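Local coordinates for erythrocyte membrane protein 1 (Plasmodium falciparum, PDB 2YK0) that probably binds receptors on the host cell surface, this chain being the N-terminal NTS-DBL1-alpha and CIDR-gamma double domain of a rosetting adhesin, at residues A58-A63 against L84-I89; K502-D507 against K638-E643. The protein carries 8 engineered substitutions. All coordinates share one frame; numbering follows the deposited sequence.

How the interactions relate
Interaction 1 and interaction 2 lie on opposite sides of the chain's centre, 80 Å between their centres and about 66 Å between nearest atoms. They come in series along the chain. Interaction 1, which ties 58-63 to 84-89 around the short helix 63-68, is closed long before interaction 2 joins 502-507 to 638-643, with the antiparallel sheet and helices 575-601 and 611-636 between them in the sequence. No helix, strand or sheet is common to both. The first belongs to the NTS-DBL1-alpha part, close to helix 157-176, and the second to the CIDR-gamma part, so each fastens loops within its own end of this elongated adhesin fragment.

Interaction 1: residues A58-A63 against L84-I89; sequences AQFVDA and LFHTNI
Phe60 lays one face of its ring over His86, whose CA sits 3.6 Å above the plane of that ring and over its centre. His86 CB makes a CH-pi contact over the same ring, 3.8 Å from the Phe60 centroid. In Phe60, CG stands beside the backbone N (chi1 -40°), which turns the ring onto the backbone of His86. The His86 imidazole lies beside the Phe60 ring at an oblique tilt, with their planes at 49°. Further along, Asp62 has CG between its own N and carbonyl carbon (chi1 76°). This places OD2 beside the 84-89 loop, where a water lies 3.0 Å from Asp62 OD2 and 2.9 Å from Thr87 O. The Asp62 CB touches Thr87 CG2 at 3.8 Å, and a weak bond runs from Ala63 N to Ile89 O. Through OD1, Asp62 N-caps helix 63-68, with weak bonds to the backbone N of Leu64 and Ser65. The contact thus pins the loop that leads into that helix against the loop that follows it, while Asn163 and Val166 of helix 157-176 touch Phe60 and His86 respectively.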
ATOM      1  N   ALA A  58     -17.594  37.387   8.051  1.00 57.29           N
ATOM      2  CA  ALA A  58     -18.065  36.020   8.354  1.00 55.61           C
ATOM      3  C   ALA A  58     -18.795  35.849   9.683  1.00 55.69           C
ATOM      4  O   ALA A  58     -18.348  36.386  10.694  1.00 55.49           O
ATOM      5  CB  ALA A  58     -16.919  35.027   8.253  1.00 56.29           C
ATOM      6  N   GLN A  59     -19.911  35.089   9.676  1.00 50.62           N
ATOM      7  CA  GLN A  59     -20.745  34.797  10.864  1.00 50.00           C
ATOM      8  C   GLN A  59     -20.678  33.313  11.263  1.00 53.07           C
ATOM      9  O   GLN A  59     -20.987  32.436  10.432  1.00 51.71           O
ATOM     10  CB  GLN A  59     -22.219  35.155  10.621  1.00 51.24           C
ATOM     11  CG  GLN A  59     -22.502  36.579  10.164  1.00 65.98           C
ATOM     12  CD  GLN A  59     -23.840  37.016  10.708  1.00 90.37           C
ATOM     13  OE1 GLN A  59     -24.887  36.390  10.454  1.00 85.68           O
ATOM     14  NE2 GLN A  59     -23.818  38.045  11.556  1.00 85.42           N
ATOM     15  N   PHE A  60     -20.297  33.033  12.548  1.00 48.51           N
ATOM     16  CA  PHE A  60     -20.203  31.661  13.065  1.00 46.86           C
ATOM     17  C   PHE A  60     -20.942  31.541  14.360  1.00 50.20           C
ATOM     18  O   PHE A  60     -20.869  32.455  15.164  1.00 49.71           O
ATOM     19  CB  PHE A  60     -18.767  31.268  13.383  1.00 47.62           C
ATOM     20  CG  PHE A  60     -17.680  31.690  12.453  1.00 47.75           C
ATOM     21  CD1 PHE A  60     -17.040  32.904  12.621  1.00 48.83           C
ATOM     22  CD2 PHE A  60     -17.198  30.820  11.489  1.00 50.70           C
ATOM     23  CE1 PHE A  60     -15.974  33.266  11.797  1.00 51.93           C
ATOM     24  CE2 PHE A  60     -16.126  31.178  10.670  1.00 51.34           C
ATOM     25  CZ  PHE A  60     -15.518  32.396  10.832  1.00 50.07           C
ATOM     26  N   VAL A  61     -21.583  30.379  14.603  1.00 47.30           N
ATOM     27  CA  VAL A  61     -22.308  30.053  15.840  1.00 46.84           C
ATOM     28  C   VAL A  61     -22.070  28.556  16.239  1.00 53.03           C
ATOM     29  O   VAL A  61     -22.605  27.657  15.592  1.00 53.57           O
ATOM     30  CB  VAL A  61     -23.836  30.410  15.772  1.00 49.20           C
ATOM     31  CG1 VAL A  61     -24.549  30.026  17.068  1.00 49.75           C
ATOM     32  CG2 VAL A  61     -24.075  31.881  15.462  1.00 47.89           C
ATOM     33  N   ASP A  62     -21.299  28.300  17.308  1.00 50.82           N
ATOM     34  CA  ASP A  62     -21.069  26.938  17.818  1.00 51.29           C
ATOM     35  C   ASP A  62     -22.184  26.583  18.836  1.00 56.77           C
ATOM     36  O   ASP A  62     -23.173  27.322  18.917  1.00 57.94           O
ATOM     37  CB  ASP A  62     -19.639  26.769  18.382  1.00 53.20           C
ATOM     38  CG  ASP A  62     -19.397  27.380  19.741  1.00 73.15           C
ATOM     39  OD1 ASP A  62     -19.830  26.781  20.739  1.00 81.62           O
ATOM     40  OD2 ASP A  62     -18.722  28.434  19.811  1.00 76.81           O
ATOM     41  N   ALA A  63     -22.048  25.469  19.583  1.00 52.72           N
ATOM     42  CA  ALA A  63     -23.044  25.039  20.573  1.00 52.86           C
ATOM     43  C   ALA A  63     -23.143  25.993  21.749  1.00 57.03           C
ATOM     44  O   ALA A  63     -24.254  26.357  22.140  1.00 58.93           O
ATOM     45  CB  ALA A  63     -22.716  23.654  21.076  1.00 53.85           C
ATOM     46  N   LEU A  84     -12.451  27.472  18.685  1.00 45.27           N
ATOM     47  CA  LEU A  84     -13.365  27.543  19.822  1.00 44.25           C
ATOM     48  C   LEU A  84     -14.436  28.598  19.579  1.00 52.14           C
ATOM     49  O   LEU A  84     -15.459  28.625  20.277  1.00 53.01           O
ATOM     50  CB  LEU A  84     -12.583  27.805  21.118  1.00 42.84           C
ATOM     51  CG  LEU A  84     -11.600  26.690  21.509  1.00 46.09           C
ATOM     52  CD1 LEU A  84     -10.507  27.196  22.414  1.00 45.48           C
ATOM     53  CD2 LEU A  84     -12.311  25.496  22.101  1.00 45.74           C
ATOM     54  N   PHE A  85     -14.227  29.429  18.533  1.00 48.10           N
ATOM     55  CA  PHE A  85     -15.125  30.521  18.200  1.00 46.68           C
ATOM     56  C   PHE A  85     -15.384  30.735  16.675  1.00 46.56           C
ATOM     57  O   PHE A  85     -16.233  31.543  16.293  1.00 44.31           O
ATOM     58  CB  PHE A  85     -14.588  31.809  18.863  1.00 48.47           C
ATOM     59  CG  PHE A  85     -14.488  31.815  20.378  1.00 49.78           C
ATOM     60  CD1 PHE A  85     -15.627  31.954  21.169  1.00 51.98           C
ATOM     61  CD2 PHE A  85     -13.251  31.779  21.008  1.00 50.95           C
ATOM     62  CE1 PHE A  85     -15.535  32.003  22.560  1.00 51.22           C
ATOM     63  CE2 PHE A  85     -13.163  31.803  22.397  1.00 53.00           C
ATOM     64  CZ  PHE A  85     -14.311  31.906  23.165  1.00 50.83           C
ATOM     65  N   HIS A  86     -14.660  30.047  15.810  1.00 43.25           N
ATOM     66  CA  HIS A  86     -14.860  30.262  14.371  1.00 43.80           C
ATOM     67  C   HIS A  86     -15.288  28.974  13.689  1.00 46.07           C
ATOM     68  O   HIS A  86     -14.720  28.491  12.702  1.00 43.55           O
ATOM     69  CB  HIS A  86     -13.652  31.004  13.738  1.00 45.15           C
ATOM     70  CG  HIS A  86     -13.216  32.194  14.546  1.00 48.27           C
ATOM     71  ND1 HIS A  86     -14.128  33.150  14.985  1.00 49.55           N
ATOM     72  CD2 HIS A  86     -11.996  32.508  15.023  1.00 50.18           C
ATOM     73  CE1 HIS A  86     -13.429  34.014  15.688  1.00 49.31           C
ATOM     74  NE2 HIS A  86     -12.141  33.670  15.740  1.00 50.11           N
ATOM     75  N   THR A  87     -16.349  28.438  14.256  1.00 44.49           N
ATOM     76  CA  THR A  87     -16.919  27.162  13.920  1.00 45.28           C
ATOM     77  C   THR A  87     -18.429  27.230  14.111  1.00 49.90           C
ATOM     78  O   THR A  87     -18.944  28.090  14.844  1.00 47.24           O
ATOM     79  CB  THR A  87     -16.230  26.152  14.842  1.00 61.47           C
ATOM     80  OG1 THR A  87     -15.485  25.215  14.087  1.00 64.72           O
ATOM     81  CG2 THR A  87     -17.158  25.497  15.847  1.00 61.90           C
ATOM     82  N   ASN A  88     -19.121  26.295  13.450  1.00 48.69           N
ATOM     83  CA  ASN A  88     -20.568  26.109  13.495  1.00 48.48           C
ATOM     84  C   ASN A  88     -20.901  24.770  14.141  1.00 55.58           C
ATOM     85  O   ASN A  88     -22.077  24.386  14.176  1.00 55.82           O
ATOM     86  CB  ASN A  88     -21.145  26.175  12.085  1.00 42.67           C
ATOM     87  CG  ASN A  88     -21.395  27.576  11.594  1.00 62.42           C
ATOM     88  OD1 ASN A  88     -21.989  28.399  12.317  1.00 55.92           O
ATOM     89  ND2 ASN A  88     -21.010  27.867  10.330  1.00 49.12           N
ATOM     90  N   ILE A  89     -19.861  24.069  14.671  1.00 53.05           N
ATOM     91  CA  ILE A  89     -19.966  22.731  15.266  1.00 52.44           C
ATOM     92  C   ILE A  89     -20.906  22.719  16.420  1.00 60.82           C
ATOM     93  O   ILE A  89     -20.630  23.330  17.444  1.00 61.08           O
ATOM     94  CB  ILE A  89     -18.603  22.073  15.565  1.00 53.90           C
ATOM     95  CG1 ILE A  89     -17.669  22.165  14.342  1.00 52.17           C
ATOM     96  CG2 ILE A  89     -18.789  20.625  16.025  1.00 54.37           C
ATOM     97  CD1 ILE A  89     -16.296  22.186  14.624  1.00 40.59           C
TER
HETATM   98  O   HOH W   1     -18.564  29.782  17.185  1.00 49.02           O

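Interaction 2: residues K502-D507 against K638-E643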
ATOM      1  N   LYS A 502      27.580 -38.590  10.054  1.00125.98           N
ATOM      2  CA  LYS A 502      27.979 -39.569   9.034  1.00124.85           C
ATOM      3  C   LYS A 502      27.198 -40.887   9.134  1.00126.13           C
ATOM      4  O   LYS A 502      26.756 -41.410   8.109  1.00125.38           O
ATOM      5  CB  LYS A 502      29.495 -39.823   9.086  1.00127.35           C
ATOM      6  N   ILE A 503      27.006 -41.399  10.371  1.00121.03           N
ATOM      7  CA  ILE A 503      26.261 -42.638  10.647  1.00119.68           C
ATOM      8  C   ILE A 503      24.735 -42.457  10.422  1.00119.21           C
ATOM      9  O   ILE A 503      24.040 -43.427  10.100  1.00118.29           O
ATOM     10  CB  ILE A 503      26.642 -43.212  12.062  1.00122.75           C
ATOM     11  CG1 ILE A 503      26.979 -44.734  12.048  1.00123.08           C
ATOM     12  CG2 ILE A 503      25.722 -42.760  13.227  1.00123.11           C
ATOM     13  CD1 ILE A 503      25.821 -45.760  11.764  1.00129.41           C
ATOM     14  N   ASN A 504      24.244 -41.199  10.572  1.00112.24           N
ATOM     15  CA  ASN A 504      22.844 -40.786  10.437  1.00110.12           C
ATOM     16  C   ASN A 504      22.341 -40.643   8.980  1.00108.45           C
ATOM     17  O   ASN A 504      21.173 -40.311   8.771  1.00108.03           O
ATOM     18  CB  ASN A 504      22.595 -39.522  11.258  1.00112.12           C
ATOM     19  CG  ASN A 504      22.669 -39.761  12.748  1.00141.24           C
ATOM     20  OD1 ASN A 504      23.753 -39.831  13.333  1.00138.27           O
ATOM     21  ND2 ASN A 504      21.522 -39.926  13.393  1.00132.43           N
ATOM     22  N   ILE A 505      23.215 -40.925   7.985  1.00100.14           N
ATOM     23  CA  ILE A 505      22.913 -40.878   6.549  1.00 97.06           C
ATOM     24  C   ILE A 505      22.458 -42.263   6.094  1.00 93.46           C
ATOM     25  O   ILE A 505      23.266 -43.196   6.010  1.00 92.88           O
ATOM     26  CB  ILE A 505      24.109 -40.342   5.712  1.00100.21           C
ATOM     27  CG1 ILE A 505      24.551 -38.941   6.201  1.00100.66           C
ATOM     28  CG2 ILE A 505      23.764 -40.336   4.212  1.00101.14           C
ATOM     29  CD1 ILE A 505      26.008 -38.586   5.948  1.00109.14           C
ATOM     30  N   LYS A 506      21.158 -42.388   5.815  1.00 84.62           N
ATOM     31  CA  LYS A 506      20.543 -43.647   5.404  1.00 81.98           C
ATOM     32  C   LYS A 506      20.408 -43.822   3.887  1.00 81.83           C
ATOM     33  O   LYS A 506      20.208 -44.952   3.430  1.00 81.24           O
ATOM     34  CB  LYS A 506      19.197 -43.874   6.129  1.00 83.23           C
ATOM     35  CG  LYS A 506      19.285 -43.924   7.662  1.00 86.49           C
ATOM     36  CD  LYS A 506      19.803 -45.261   8.221  1.00 91.34           C
ATOM     37  CE  LYS A 506      21.236 -45.221   8.724  1.00 93.49           C
ATOM     38  NZ  LYS A 506      21.367 -44.518  10.032  1.00 98.00           N
ATOM     39  N   ASP A 507      20.532 -42.716   3.109  1.00 75.37           N
ATOM     40  CA  ASP A 507      20.389 -42.699   1.640  1.00 73.15           C
ATOM     41  C   ASP A 507      21.024 -41.424   1.058  1.00 73.09           C
ATOM     42  O   ASP A 507      20.549 -40.328   1.349  1.00 71.98           O
ATOM     43  CB  ASP A 507      18.894 -42.782   1.267  1.00 74.42           C
ATOM     44  CG  ASP A 507      18.601 -42.994  -0.197  1.00 84.69           C
ATOM     45  OD1 ASP A 507      19.238 -42.320  -1.032  1.00 84.99           O
ATOM     46  OD2 ASP A 507      17.668 -43.763  -0.505  1.00 91.45           O
ATOM     47  N   LYS A 638      15.511 -39.939   4.461  1.00 48.85           N
ATOM     48  CA  LYS A 638      16.839 -40.331   3.953  1.00 48.73           C
ATOM     49  C   LYS A 638      17.920 -40.066   5.011  1.00 54.89           C
ATOM     50  O   LYS A 638      19.057 -40.523   4.863  1.00 54.84           O
ATOM     51  CB  LYS A 638      17.183 -39.581   2.659  1.00 49.97           C
ATOM     52  CG  LYS A 638      16.391 -40.056   1.461  1.00 52.05           C
ATOM     53  CD  LYS A 638      16.902 -39.454   0.192  1.00 50.58           C
ATOM     54  CE  LYS A 638      16.376 -40.208  -0.991  1.00 45.66           C
ATOM     55  NZ  LYS A 638      16.918 -39.675  -2.266  1.00 49.17           N
ATOM     56  N   GLN A 639      17.551 -39.341   6.085  1.00 52.56           N
ATOM     57  CA  GLN A 639      18.406 -39.007   7.220  1.00 53.07           C
ATOM     58  C   GLN A 639      17.750 -39.440   8.529  1.00 60.93           C
ATOM     59  O   GLN A 639      16.520 -39.342   8.666  1.00 61.18           O
ATOM     60  CB  GLN A 639      18.635 -37.485   7.260  1.00 54.11           C
ATOM     61  CG  GLN A 639      19.919 -37.057   7.970  1.00 70.71           C
ATOM     62  CD  GLN A 639      20.272 -35.608   7.709  1.00 90.88           C
ATOM     63  OE1 GLN A 639      19.411 -34.764   7.448  1.00 86.65           O
ATOM     64  NE2 GLN A 639      21.556 -35.283   7.765  1.00 83.38           N
ATOM     65  N   PHE A 640      18.578 -39.874   9.511  1.00 59.84           N
ATOM     66  CA  PHE A 640      18.113 -40.170  10.868  1.00 60.14           C
ATOM     67  C   PHE A 640      18.475 -39.021  11.799  1.00 65.16           C
ATOM     68  O   PHE A 640      19.629 -38.578  11.835  1.00 64.22           O
ATOM     69  CB  PHE A 640      18.635 -41.490  11.427  1.00 61.95           C
ATOM     70  CG  PHE A 640      17.843 -41.951  12.636  1.00 63.68           C
ATOM     71  CD1 PHE A 640      16.451 -42.035  12.591  1.00 65.63           C
ATOM     72  CD2 PHE A 640      18.485 -42.291  13.821  1.00 66.92           C
ATOM     73  CE1 PHE A 640      15.721 -42.486  13.696  1.00 68.17           C
ATOM     74  CE2 PHE A 640      17.753 -42.757  14.920  1.00 67.66           C
ATOM     75  CZ  PHE A 640      16.377 -42.849  14.850  1.00 66.28           C
ATOM     76  N   HIS A 641      17.471 -38.523  12.533  1.00 63.01           N
ATOM     77  CA  HIS A 641      17.638 -37.403  13.470  1.00 62.63           C
ATOM     78  C   HIS A 641      17.537 -37.821  14.941  1.00 61.48           C
ATOM     79  O   HIS A 641      17.638 -36.968  15.814  1.00 61.59           O
ATOM     80  CB  HIS A 641      16.622 -36.294  13.156  1.00 64.04           C
ATOM     81  CG  HIS A 641      16.533 -35.976  11.701  1.00 67.74           C
ATOM     82  ND1 HIS A 641      17.435 -35.122  11.095  1.00 69.69           N
ATOM     83  CD2 HIS A 641      15.674 -36.446  10.769  1.00 70.13           C
ATOM     84  CE1 HIS A 641      17.086 -35.083   9.818  1.00 69.64           C
ATOM     85  NE2 HIS A 641      16.022 -35.851   9.574  1.00 70.05           N
ATOM     86  N   GLY A 642      17.352 -39.116  15.190  1.00 53.99           N
ATOM     87  CA  GLY A 642      17.178 -39.665  16.527  1.00 52.08           C
ATOM     88  C   GLY A 642      15.724 -39.944  16.858  1.00 50.71           C
ATOM     89  O   GLY A 642      14.843 -39.164  16.511  1.00 48.93           O
ATOM     90  N   GLU A 643      15.474 -41.053  17.530  1.00 45.94           N
ATOM     91  CA  GLU A 643      14.154 -41.526  17.940  1.00 46.19           C
ATOM     92  C   GLU A 643      13.263 -40.419  18.538  1.00 51.55           C
ATOM     93  O   GLU A 643      13.633 -39.806  19.539  1.00 51.04           O
ATOM     94  CB  GLU A 643      14.355 -42.658  18.952  1.00 47.68           C
ATOM     95  CG  GLU A 643      13.242 -43.690  18.982  1.00 56.14           C
ATOM     96  CD  GLU A 643      13.505 -44.801  19.977  1.00 77.45           C
ATOM     97  OE1 GLU A 643      14.693 -45.142  20.190  1.00 64.97           O
ATOM     98  OE2 GLU A 643      12.525 -45.313  20.566  1.00 89.11           O
TER
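Asn504 grips Phe640 with both its backbone and its side chain. The Asn504 carbonyl O takes the Phe640 N-H over 2.7 Å. In return, Asn504 ND2 gives a hydrogen to Phe640 O at 2.8 Å, coming from above that carbonyl plane. The Asn504 amide gets there because its CG lies beside the backbone N (chi1 -69°). One residue on, the backbones form a single antiparallel bridge at Ile505 and Gln639. Lys638 O then serves two donors, Lys506 N at 3.0 Å and, weakly, Asp507 N at 3.2 Å. The Lys506 side chain folds back to its own segment, where NZ donates to Ile503 O at 2.9 Å. The extended Lys638 chain passes across Asp507, and its NZ reaches Asp507 OD1 only in a long salt bridge of 3.7 Å. Both ends turn mainly to Ser509: OD1 bonds its OG and Lys638 NZ its carbonyl O. On the surface of the CIDR-gamma part, this bridge couples the loop between helix 499-502 and strand 511-518, the sheet's first strand, to the connection between helices 611-636 and 647-657.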